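Local coordinates for DUF4442 domain-containing protein (Pseudomonas aeruginosa, PDB 1YOC) that is of unknown function but adopts a hot-dog fold related to the PaaI-type thioesterases, so it probably acts on, or binds, acyl thioesters, at residues B[7-11]-B[36-40]; B[28-34]-B[68-72]; B[77-83]-B[115-119]; B[102-108]-B[126-132]. All coordinates share one frame; numbering follows the deposited sequence.

Contact 1 of 4, residues B[7-11]-B[36-40]; sequences MQMYQ and FVELR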
# COMPACT_ATOMS: atom_id res chain seq x y z
N MET B 7 5.55 -13.26 14.80
CA MET B 7 6.22 -13.54 13.53
C MET B 7 7.37 -14.53 13.72
O MET B 7 7.52 -15.48 12.96
CB MET B 7 6.76 -12.26 12.89
CG MET B 7 5.70 -11.21 12.54
SD MET B 7 4.36 -11.80 11.48
CE MET B 7 3.23 -10.28 11.58
N GLN B 8 8.18 -14.30 14.74
CA GLN B 8 9.33 -15.16 14.95
C GLN B 8 8.93 -16.56 15.32
O GLN B 8 9.42 -17.53 14.73
CB GLN B 8 10.25 -14.56 16.02
CG GLN B 8 10.85 -13.23 15.57
CD GLN B 8 11.66 -12.51 16.65
OE1 GLN B 8 11.16 -12.23 17.76
NE2 GLN B 8 12.90 -12.18 16.32
N MET B 9 8.04 -16.66 16.29
CA MET B 9 7.58 -17.98 16.74
C MET B 9 7.10 -18.84 15.56
O MET B 9 7.48 -20.01 15.43
CB MET B 9 6.45 -17.79 17.77
CG MET B 9 5.81 -19.07 18.25
SD MET B 9 4.29 -18.84 19.29
CE MET B 9 3.47 -20.45 18.89
N TYR B 10 6.31 -18.26 14.67
CA TYR B 10 5.81 -19.05 13.58
C TYR B 10 6.76 -19.19 12.39
O TYR B 10 6.66 -20.14 11.63
CB TYR B 10 4.46 -18.52 13.13
CG TYR B 10 3.34 -18.85 14.11
CD1 TYR B 10 3.11 -18.06 15.24
CD2 TYR B 10 2.57 -20.00 13.94
CE1 TYR B 10 2.11 -18.42 16.19
CE2 TYR B 10 1.58 -20.36 14.87
CZ TYR B 10 1.36 -19.57 15.99
OH TYR B 10 0.43 -19.97 16.94
N GLN B 11 7.68 -18.24 12.21
CA GLN B 11 8.62 -18.37 11.09
C GLN B 11 9.43 -19.65 11.39
O GLN B 11 9.71 -20.49 10.51
CB GLN B 11 9.55 -17.16 11.02
CG GLN B 11 10.67 -17.32 10.01
CD GLN B 11 11.95 -16.66 10.51
OE1 GLN B 11 11.93 -15.88 11.48
NE2 GLN B 11 13.07 -16.95 9.84
N PHE B 36 8.94 -14.66 6.40
CA PHE B 36 10.13 -13.94 6.86
C PHE B 36 11.34 -14.83 6.57
O PHE B 36 11.29 -16.07 6.80
CB PHE B 36 10.12 -13.71 8.36
CG PHE B 36 9.42 -12.44 8.77
CD1 PHE B 36 10.14 -11.26 8.94
CD2 PHE B 36 8.05 -12.43 8.95
CE1 PHE B 36 9.46 -10.06 9.30
CE2 PHE B 36 7.39 -11.27 9.29
CZ PHE B 36 8.09 -10.08 9.47
N VAL B 37 12.42 -14.21 6.09
CA VAL B 37 13.70 -14.91 5.84
C VAL B 37 14.49 -14.68 7.13
O VAL B 37 15.17 -15.59 7.65
CB VAL B 37 14.50 -14.28 4.68
CG1 VAL B 37 15.90 -14.95 4.57
CG2 VAL B 37 13.74 -14.45 3.41
N GLU B 38 14.43 -13.45 7.65
CA GLU B 38 15.13 -13.15 8.89
C GLU B 38 14.44 -12.07 9.68
O GLU B 38 13.87 -11.13 9.11
CB GLU B 38 16.57 -12.70 8.62
CG GLU B 38 17.38 -12.71 9.91
CD GLU B 38 18.87 -12.37 9.71
OE1 GLU B 38 19.37 -12.47 8.56
OE2 GLU B 38 19.53 -12.00 10.71
N LEU B 39 14.50 -12.17 11.00
CA LEU B 39 13.88 -11.15 11.83
C LEU B 39 14.63 -11.11 13.17
O LEU B 39 14.74 -12.14 13.84
CB LEU B 39 12.40 -11.48 12.08
CG LEU B 39 11.66 -10.51 13.01
CD1 LEU B 39 11.66 -9.10 12.43
CD2 LEU B 39 10.22 -10.97 13.25
N ARG B 40 15.15 -9.95 13.53
CA ARG B 40 15.85 -9.79 14.79
C ARG B 40 15.90 -8.28 15.03
O ARG B 40 15.54 -7.50 14.16
CB ARG B 40 17.28 -10.35 14.69
CG ARG B 40 18.17 -9.66 13.64
CD ARG B 40 19.53 -10.39 13.50
NE ARG B 40 20.16 -10.08 12.21
CZ ARG B 40 20.84 -8.97 11.97
NH1 ARG B 40 21.00 -8.07 12.94
NH2 ARG B 40 21.36 -8.74 10.77
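Met7 and Gln8 of helix 2-13 pack against Phe36 and Leu39 of strand 35-40, the outermost within this chain, and the packing is dense on the side that faces the protein interior. Met7 CB lies 3.7 Å from Leu39 CD2, while Met7 CG comes within 3.7 Å of Phe36 CE2. The methionine chain bends at chi2 (-55°), which brings its sulfur near the ring, obliquely placed: Met7 SD stands 5.0 Å from the Phe36 centroid and 68° off the ring normal, a Met-aromatic contact. Leu39 CD2 sits above the rim of one Phe36 face and also meets Gln8 CG at 3.3 Å, an unusually tight approach for two carbons, so this one methyl touches three side chains.

Toward solvent the contact becomes polar and looser. The Gln8 chain, extended beyond CG, delivers NE2 to Leu39 O at 3.1 Å; the oxygen lies in the amide plane of Gln8, but the donor stands 62° above the carbonyl plane, well off a lone-pair direction. Gln11 belongs to both regions: its aliphatic part packs across CB and O of Phe36, with CG 3.5 Å from that oxygen, while its amide lies toward the more open, polar rim.

Thr76 of helix 63-81 touches Met7, Phe36 and Leu39. On the neighbouring strand Glu45 faces both Val37 and Glu38, which makes a classic beta bulge where the chain turns a corner. The whole is an N-terminal helix packed on the strand that ends the hot-dog sheet within this chain.

Contact 2 of 4, residues B[28-34]-B[68-72]; sequences YFASIAP and NAAEL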
# COMPACT_ATOMS: atom_id res chain seq x y z
N TYR B 28 -4.68 -8.54 6.62
CA TYR B 28 -4.33 -7.99 5.33
C TYR B 28 -2.95 -8.38 4.82
O TYR B 28 -2.73 -8.35 3.62
CB TYR B 28 -4.57 -6.45 5.28
CG TYR B 28 -4.65 -5.96 3.85
CD1 TYR B 28 -5.66 -6.43 2.98
CD2 TYR B 28 -3.69 -5.06 3.34
CE1 TYR B 28 -5.68 -6.01 1.64
CE2 TYR B 28 -3.72 -4.63 2.01
CZ TYR B 28 -4.70 -5.11 1.18
OH TYR B 28 -4.66 -4.75 -0.13
N PHE B 29 -2.01 -8.73 5.69
CA PHE B 29 -0.70 -9.16 5.20
C PHE B 29 -0.81 -10.45 4.38
O PHE B 29 -0.01 -10.70 3.48
CB PHE B 29 0.26 -9.34 6.36
CG PHE B 29 0.81 -8.03 6.90
CD1 PHE B 29 1.37 -7.09 6.03
CD2 PHE B 29 0.80 -7.77 8.26
CE1 PHE B 29 1.92 -5.90 6.54
CE2 PHE B 29 1.35 -6.60 8.76
CZ PHE B 29 1.92 -5.67 7.90
N ALA B 30 -1.83 -11.25 4.67
CA ALA B 30 -2.06 -12.51 3.94
C ALA B 30 -2.34 -12.27 2.46
O ALA B 30 -2.14 -13.16 1.64
CB ALA B 30 -3.27 -13.29 4.59
N SER B 31 -2.77 -11.06 2.11
CA SER B 31 -3.06 -10.73 0.72
C SER B 31 -1.80 -10.87 -0.14
O SER B 31 -1.92 -11.01 -1.36
CB SER B 31 -3.64 -9.30 0.54
OG SER B 31 -2.72 -8.28 0.95
N ILE B 32 -0.61 -10.81 0.46
CA ILE B 32 0.60 -11.05 -0.37
C ILE B 32 1.28 -12.38 -0.03
O ILE B 32 2.30 -12.71 -0.63
CB ILE B 32 1.64 -9.90 -0.28
CG1 ILE B 32 2.15 -9.72 1.16
CG2 ILE B 32 1.01 -8.57 -0.77
CD1 ILE B 32 3.39 -8.75 1.22
N ALA B 33 0.72 -13.16 0.90
CA ALA B 33 1.28 -14.49 1.29
C ALA B 33 2.78 -14.40 1.56
O ALA B 33 3.59 -15.08 0.95
CB ALA B 33 1.00 -15.51 0.16
N PRO B 34 3.17 -13.55 2.51
CA PRO B 34 4.59 -13.37 2.82
C PRO B 34 5.22 -14.41 3.75
O PRO B 34 4.52 -15.21 4.39
CB PRO B 34 4.60 -11.98 3.46
CG PRO B 34 3.31 -12.07 4.36
CD PRO B 34 2.31 -12.88 3.52
N ASN B 68 3.02 -3.32 0.92
CA ASN B 68 2.61 -4.21 2.01
C ASN B 68 3.80 -4.99 2.59
O ASN B 68 3.92 -5.16 3.83
CB ASN B 68 1.55 -5.19 1.49
CG ASN B 68 0.49 -5.54 2.56
OD1 ASN B 68 -0.38 -6.38 2.30
ND2 ASN B 68 0.54 -4.89 3.73
N ALA B 69 4.70 -5.46 1.72
CA ALA B 69 5.88 -6.18 2.19
C ALA B 69 6.75 -5.23 3.03
O ALA B 69 7.34 -5.61 4.05
CB ALA B 69 6.72 -6.70 0.96
N ALA B 70 6.86 -3.98 2.58
CA ALA B 70 7.69 -2.98 3.28
C ALA B 70 7.12 -2.70 4.66
O ALA B 70 7.86 -2.63 5.66
CB ALA B 70 7.75 -1.67 2.46
N GLU B 71 5.80 -2.56 4.72
CA GLU B 71 5.15 -2.31 6.00
C GLU B 71 5.39 -3.50 6.95
O GLU B 71 5.61 -3.31 8.16
CB GLU B 71 3.65 -2.17 5.77
CG GLU B 71 2.87 -2.05 7.02
CD GLU B 71 2.72 -0.62 7.47
OE1 GLU B 71 3.63 0.23 7.17
OE2 GLU B 71 1.68 -0.38 8.14
N LEU B 72 5.33 -4.71 6.42
CA LEU B 72 5.52 -5.90 7.25
C LEU B 72 6.95 -5.94 7.80
O LEU B 72 7.18 -6.19 8.98
CB LEU B 72 5.24 -7.17 6.44
CG LEU B 72 5.49 -8.49 7.19
CD1 LEU B 72 4.58 -8.67 8.39
CD2 LEU B 72 5.27 -9.62 6.16
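Phe29 and Asn68 bring the two backbones together, their CA atoms 6.8 Å apart, where a helical turn with i+3 to i bonds (Ser31 N to Tyr28 O, Ile32 N to Phe29 O) faces helix 63-81. Phe29 supplies the main aromatic surface. Leu72 CD1 stands over the centre of its ring, 3.8 Å from the centroid and 10° off the normal, a well-aimed CH-pi contact. With CG of Leu72 anti to the backbone N (chi1 176°), the leucine fork spans two partners, since its other methyl, CD2, meets Pro34 CG at 3.6 Å. Glu71 CG comes to the edge of the Phe29 ring, near CZ at 3.8 Å.

Helix 63-81 is the central helix that the hot-dog sheet wraps, and here its covering segment also reaches the dimer interface: Tyr28 OH hydrogen-bonds to Ser31 OG of the second subunit, while Phe29 meets His62 of that subunit edge-to-face. Within the segment Ser31 OG, 2.7 Å from Tyr28 O and nearly in line with the carbonyl bond, joins Ser31 N in gripping that oxygen and lies over the centre of the Tyr28 ring. Asn68 fits between Tyr28, Phe29 and Ser31, its amide plane 28° from the Phe29 ring. Beside it Ile32 CD1 rests on the helix backbone, 3.6 Å from Ala69 N and 3.9 Å from Ala69 CB, and Phe48 of strand 43-48 touches both Ile32 and Ala69.

Contact 3 of 4, residues B[77-83]-B[115-119]; sequences MTDASIP and DWQAT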
# COMPACT_ATOMS: atom_id res chain seq x y z
N MET B 77 10.21 -5.20 12.36
CA MET B 77 11.54 -4.85 12.90
C MET B 77 11.40 -3.79 14.04
O MET B 77 12.09 -3.87 15.05
CB MET B 77 12.45 -4.27 11.81
CG MET B 77 13.81 -3.82 12.37
SD MET B 77 15.00 -3.42 11.07
CE MET B 77 14.17 -1.95 10.39
N THR B 78 10.57 -2.77 13.85
CA THR B 78 10.39 -1.73 14.88
C THR B 78 9.91 -2.35 16.19
O THR B 78 10.46 -2.06 17.27
CB THR B 78 9.40 -0.68 14.39
OG1 THR B 78 9.95 -0.03 13.23
CG2 THR B 78 9.10 0.38 15.49
N ASP B 79 8.92 -3.23 16.08
CA ASP B 79 8.36 -3.94 17.24
C ASP B 79 9.45 -4.76 17.96
O ASP B 79 9.46 -4.86 19.20
CB ASP B 79 7.23 -4.87 16.80
CG ASP B 79 6.39 -5.38 17.97
OD1 ASP B 79 5.72 -4.53 18.60
OD2 ASP B 79 6.43 -6.61 18.26
N ALA B 80 10.32 -5.37 17.18
CA ALA B 80 11.41 -6.20 17.74
C ALA B 80 12.59 -5.39 18.29
O ALA B 80 13.37 -5.89 19.11
CB ALA B 80 11.95 -7.18 16.65
N SER B 81 12.70 -4.13 17.88
CA SER B 81 13.86 -3.33 18.23
C SER B 81 13.76 -2.27 19.32
O SER B 81 14.76 -2.00 20.00
CB SER B 81 14.42 -2.67 16.97
OG SER B 81 14.55 -3.62 15.92
N ILE B 82 12.60 -1.64 19.48
CA ILE B 82 12.53 -0.59 20.51
C ILE B 82 12.40 -1.24 21.88
O ILE B 82 12.03 -2.40 21.98
CB ILE B 82 11.33 0.35 20.28
CG1 ILE B 82 10.03 -0.45 20.38
CG2 ILE B 82 11.46 1.01 18.88
CD1 ILE B 82 8.76 0.42 20.30
N PRO B 83 12.73 -0.50 22.95
CA PRO B 83 12.64 -0.98 24.34
C PRO B 83 11.21 -1.41 24.62
O PRO B 83 10.25 -0.79 24.10
CB PRO B 83 13.06 0.25 25.18
CG PRO B 83 13.95 0.99 24.26
CD PRO B 83 13.24 0.87 22.92
N ASP B 115 18.83 4.70 15.97
CA ASP B 115 19.02 4.66 17.43
C ASP B 115 17.65 4.16 17.97
O ASP B 115 16.69 4.91 18.14
CB ASP B 115 19.34 6.06 17.95
CG ASP B 115 19.42 6.12 19.46
OD1 ASP B 115 19.19 5.09 20.15
OD2 ASP B 115 19.72 7.24 19.95
N TRP B 116 17.57 2.85 18.19
CA TRP B 116 16.33 2.23 18.62
C TRP B 116 15.93 2.54 20.05
O TRP B 116 14.85 2.15 20.48
CB TRP B 116 16.41 0.71 18.44
CG TRP B 116 16.46 0.29 17.01
CD1 TRP B 116 17.53 -0.22 16.35
CD2 TRP B 116 15.38 0.36 16.06
NE1 TRP B 116 17.19 -0.49 15.03
CE2 TRP B 116 15.87 -0.15 14.84
CE3 TRP B 116 14.05 0.80 16.14
CZ2 TRP B 116 15.08 -0.23 13.69
CZ3 TRP B 116 13.25 0.73 14.98
CH2 TRP B 116 13.78 0.22 13.78
N GLN B 117 16.80 3.21 20.78
CA GLN B 117 16.41 3.55 22.15
C GLN B 117 15.78 4.94 22.21
O GLN B 117 15.24 5.34 23.24
CB GLN B 117 17.63 3.45 23.10
CG GLN B 117 17.80 2.07 23.73
CD GLN B 117 18.08 0.99 22.71
OE1 GLN B 117 19.04 1.10 21.94
NE2 GLN B 117 17.25 -0.06 22.68
N ALA B 118 15.85 5.67 21.10
CA ALA B 118 15.32 7.03 21.03
C ALA B 118 13.79 7.10 20.86
O ALA B 118 13.18 6.23 20.25
CB ALA B 118 16.03 7.83 19.90
N THR B 119 13.16 8.13 21.42
CA THR B 119 11.71 8.29 21.25
C THR B 119 11.58 9.36 20.16
O THR B 119 12.55 10.02 19.82
CB THR B 119 10.98 8.76 22.55
OG1 THR B 119 11.63 9.93 23.07
CG2 THR B 119 10.96 7.66 23.59
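Trp116 CG is turned anti to its own carbonyl carbon (chi1 -67°), and chi2 of 109° presents one indole face to Ser81 at the end of helix 63-81. Ser81 CB sits over that face, 3.5 Å from the centroid of the five-membered ring and 20° off its normal, a close CH-pi contact. The serine hydroxyl is held by the helix itself: Ser81 OG donates to Met77 O at 2.6 Å, and it also bonds to Gly42 N.

Other side chains border the indole. Met77 CE, brought round by the bend at chi3, reaches the edge at Trp116 CZ2 (3.8 Å), with the sulfur in an oblique Met-aromatic position. Ile82 CG2 lies at the same distance from CE3 of Trp116, also near the ring plane. Ile82 is the first residue to leave the helix, and its CA makes a CA-H...O contact of 3.6 Å with Trp116 O; Pro83 CD packs on the same oxygen at 3.2 Å.

On the loop side Asp115 to Ala118 form a type I beta turn, and Asp115 OD1 accepts from Gln117 N in an Asx turn that braces the residue after Trp116. The indole NE1 bonds to Gly111 O. Thus the tryptophan joins the C-terminal end of helix 63-81 to the loop between strands 105-110 and 120-130, resting on Leu122 and Val124 of the latter, while Trp88 of strand 86-97 touches Thr78 and Ile82.

Contact 4 of 4, residues B[102-108]-B[126-132]; sequences TGDVRAV and VVAYVDD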
# COMPACT_ATOMS: atom_id res chain seq x y z
N THR B 102 9.06 -8.13 -11.75
CA THR B 102 8.62 -9.25 -12.59
C THR B 102 8.80 -10.67 -12.06
O THR B 102 8.79 -11.64 -12.84
CB THR B 102 9.34 -9.15 -13.94
OG1 THR B 102 10.73 -9.40 -13.73
CG2 THR B 102 9.15 -7.74 -14.54
N GLY B 103 8.96 -10.80 -10.76
CA GLY B 103 9.13 -12.13 -10.18
C GLY B 103 8.98 -12.06 -8.67
O GLY B 103 8.48 -11.05 -8.16
N ASP B 104 9.37 -13.12 -7.96
CA ASP B 104 9.26 -13.13 -6.51
C ASP B 104 10.08 -12.00 -5.91
O ASP B 104 11.17 -11.70 -6.38
CB ASP B 104 9.74 -14.48 -5.92
CG ASP B 104 8.94 -15.67 -6.46
OD1 ASP B 104 7.75 -15.54 -6.87
OD2 ASP B 104 9.52 -16.77 -6.48
N VAL B 105 9.52 -11.41 -4.88
CA VAL B 105 10.10 -10.25 -4.20
C VAL B 105 10.76 -10.54 -2.85
O VAL B 105 10.30 -11.39 -2.09
CB VAL B 105 8.96 -9.19 -3.97
CG1 VAL B 105 9.54 -7.93 -3.38
CG2 VAL B 105 8.31 -8.84 -5.33
N ARG B 106 11.86 -9.83 -2.59
CA ARG B 106 12.59 -9.92 -1.32
C ARG B 106 12.66 -8.46 -0.82
O ARG B 106 13.13 -7.58 -1.54
CB ARG B 106 14.01 -10.47 -1.57
CG ARG B 106 14.90 -10.72 -0.32
CD ARG B 106 16.29 -11.38 -0.74
NE ARG B 106 17.38 -10.39 -0.92
CZ ARG B 106 17.89 -10.00 -2.09
NH1 ARG B 106 17.41 -10.51 -3.23
NH2 ARG B 106 18.87 -9.11 -2.16
N ALA B 107 12.19 -8.20 0.40
CA ALA B 107 12.24 -6.84 0.92
C ALA B 107 13.14 -6.84 2.13
O ALA B 107 12.99 -7.67 3.02
CB ALA B 107 10.80 -6.35 1.27
N VAL B 108 14.06 -5.87 2.18
CA VAL B 108 15.01 -5.79 3.27
C VAL B 108 14.87 -4.49 4.03
O VAL B 108 14.87 -3.40 3.43
CB VAL B 108 16.46 -5.90 2.71
CG1 VAL B 108 17.47 -5.71 3.84
CG2 VAL B 108 16.66 -7.25 1.96
N VAL B 126 13.52 0.62 3.60
CA VAL B 126 13.24 -0.70 3.04
C VAL B 126 13.59 -0.65 1.55
O VAL B 126 13.28 0.32 0.85
CB VAL B 126 11.73 -1.09 3.13
CG1 VAL B 126 11.53 -2.49 2.54
CG2 VAL B 126 11.24 -1.08 4.61
N VAL B 127 14.24 -1.70 1.06
CA VAL B 127 14.48 -1.81 -0.37
C VAL B 127 13.92 -3.17 -0.80
O VAL B 127 14.11 -4.17 -0.11
CB VAL B 127 15.98 -1.71 -0.71
CG1 VAL B 127 16.19 -1.83 -2.23
CG2 VAL B 127 16.50 -0.32 -0.27
N ALA B 128 13.17 -3.19 -1.91
CA ALA B 128 12.64 -4.46 -2.39
C ALA B 128 13.38 -4.79 -3.68
O ALA B 128 13.67 -3.91 -4.48
CB ALA B 128 11.09 -4.41 -2.63
N TYR B 129 13.63 -6.09 -3.82
CA TYR B 129 14.36 -6.66 -4.95
C TYR B 129 13.61 -7.78 -5.65
O TYR B 129 12.79 -8.51 -5.02
CB TYR B 129 15.65 -7.33 -4.44
CG TYR B 129 16.60 -6.45 -3.68
CD1 TYR B 129 17.67 -5.82 -4.32
CD2 TYR B 129 16.41 -6.22 -2.30
CE1 TYR B 129 18.54 -4.98 -3.63
CE2 TYR B 129 17.28 -5.37 -1.59
CZ TYR B 129 18.34 -4.75 -2.26
OH TYR B 129 19.24 -3.92 -1.58
N VAL B 130 13.94 -7.95 -6.93
CA VAL B 130 13.48 -9.07 -7.72
C VAL B 130 14.77 -9.57 -8.40
O VAL B 130 15.48 -8.78 -9.05
CB VAL B 130 12.39 -8.71 -8.79
CG1 VAL B 130 12.23 -9.90 -9.74
CG2 VAL B 130 11.03 -8.46 -8.10
N ASP B 131 15.08 -10.86 -8.25
CA ASP B 131 16.31 -11.43 -8.83
C ASP B 131 17.53 -10.56 -8.45
O ASP B 131 18.36 -10.21 -9.28
CB ASP B 131 16.16 -11.54 -10.36
CG ASP B 131 17.30 -12.34 -11.03
OD1 ASP B 131 17.82 -13.29 -10.41
OD2 ASP B 131 17.66 -12.03 -12.18
N ASP B 132 17.60 -10.21 -7.17
CA ASP B 132 18.70 -9.41 -6.61
C ASP B 132 18.91 -8.00 -7.14
O ASP B 132 19.91 -7.35 -6.82
CB ASP B 132 20.03 -10.20 -6.70
CG ASP B 132 19.96 -11.48 -5.92
OD1 ASP B 132 19.42 -11.46 -4.79
OD2 ASP B 132 20.42 -12.50 -6.43
O HOH W 1 12.98 -12.94 -7.75
O HOH W 2 13.61 -11.64 -4.85
O HOH W 3 20.75 -7.99 -3.92
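Backbone hydrogen bonds set the register between Arg106-Val108 and Val127-Tyr129. Arg106 and Tyr129 form an antiparallel hydrogen-bonded pair, with Arg106 N to Tyr129 O at 2.9 Å and Tyr129 N to Arg106 O at 2.8 Å; Val108 and Val127 form a second. Ala107 and Ala128 make the non-hydrogen-bonded pair between them, their CA atoms only 4.1 Å apart. The two strand segments run antiparallel.

Charged and aromatic groups meet on the face bearing Arg106, Val108 and Tyr129. The arginine chain is extended to CD and then bends at chi3 (95°), which lays its guanidinium almost flat on the Tyr129 ring, planes 11° apart. CZ of Arg106 is 4.5 Å from the ring centroid and 31° off the normal, so the cation-pi stack is off-centre. Arg106 NH1 bridges to Asp132 OD1 at 2.7 Å, with carboxylate and guanidinium planes steeply inclined. One water joins Arg106 NH2 to Asp132 O; together with the stack, these bonds should restrict the rotation of the guanidinium.

Apolar contacts occupy the other face. Val105 CG1 meets Ala128 CB at 3.9 Å, Val105 CG2 touches Val130 CG2, and Ala107 CB reaches Val126 CG1. Leu66, Ala69, Ala70 and Ala74 of helix 63-81 cover this face.

Near the open end of the hairpin, two waters spread from Asp104 O to Asp131 N and Tyr129 O. Strands 105-110 and 120-130 thus form an antiparallel hairpin of the hot-dog sheet, with Val105, Ala107 and Val126 packed under helix 63-81.

Helix 63-81 supplies segments to contacts 2 and 3, whose centres are 21 Å apart, and covers the inner face of contact 4. Contacts 1 and 2 touch directly: Phe36 CZ lies 3.8 Å from Leu72 CG, and Met7 CE is equally far from Leu72 CD1, so strand 35-40, N-terminal helix and central helix share one apolar core. Contact 2 meets contact 4 through Ala69 CB and Ala107 CB at 4.1 Å, the helix-on-sheet packing of the hot-dog fold. Contacts 3 and 4 lie on opposite sides of the chain's centre, about 24 Å between centres. Contact 2 alone touches the second subunit; thioesterases of this fold commonly place their active sites at such interfaces, though none is established here.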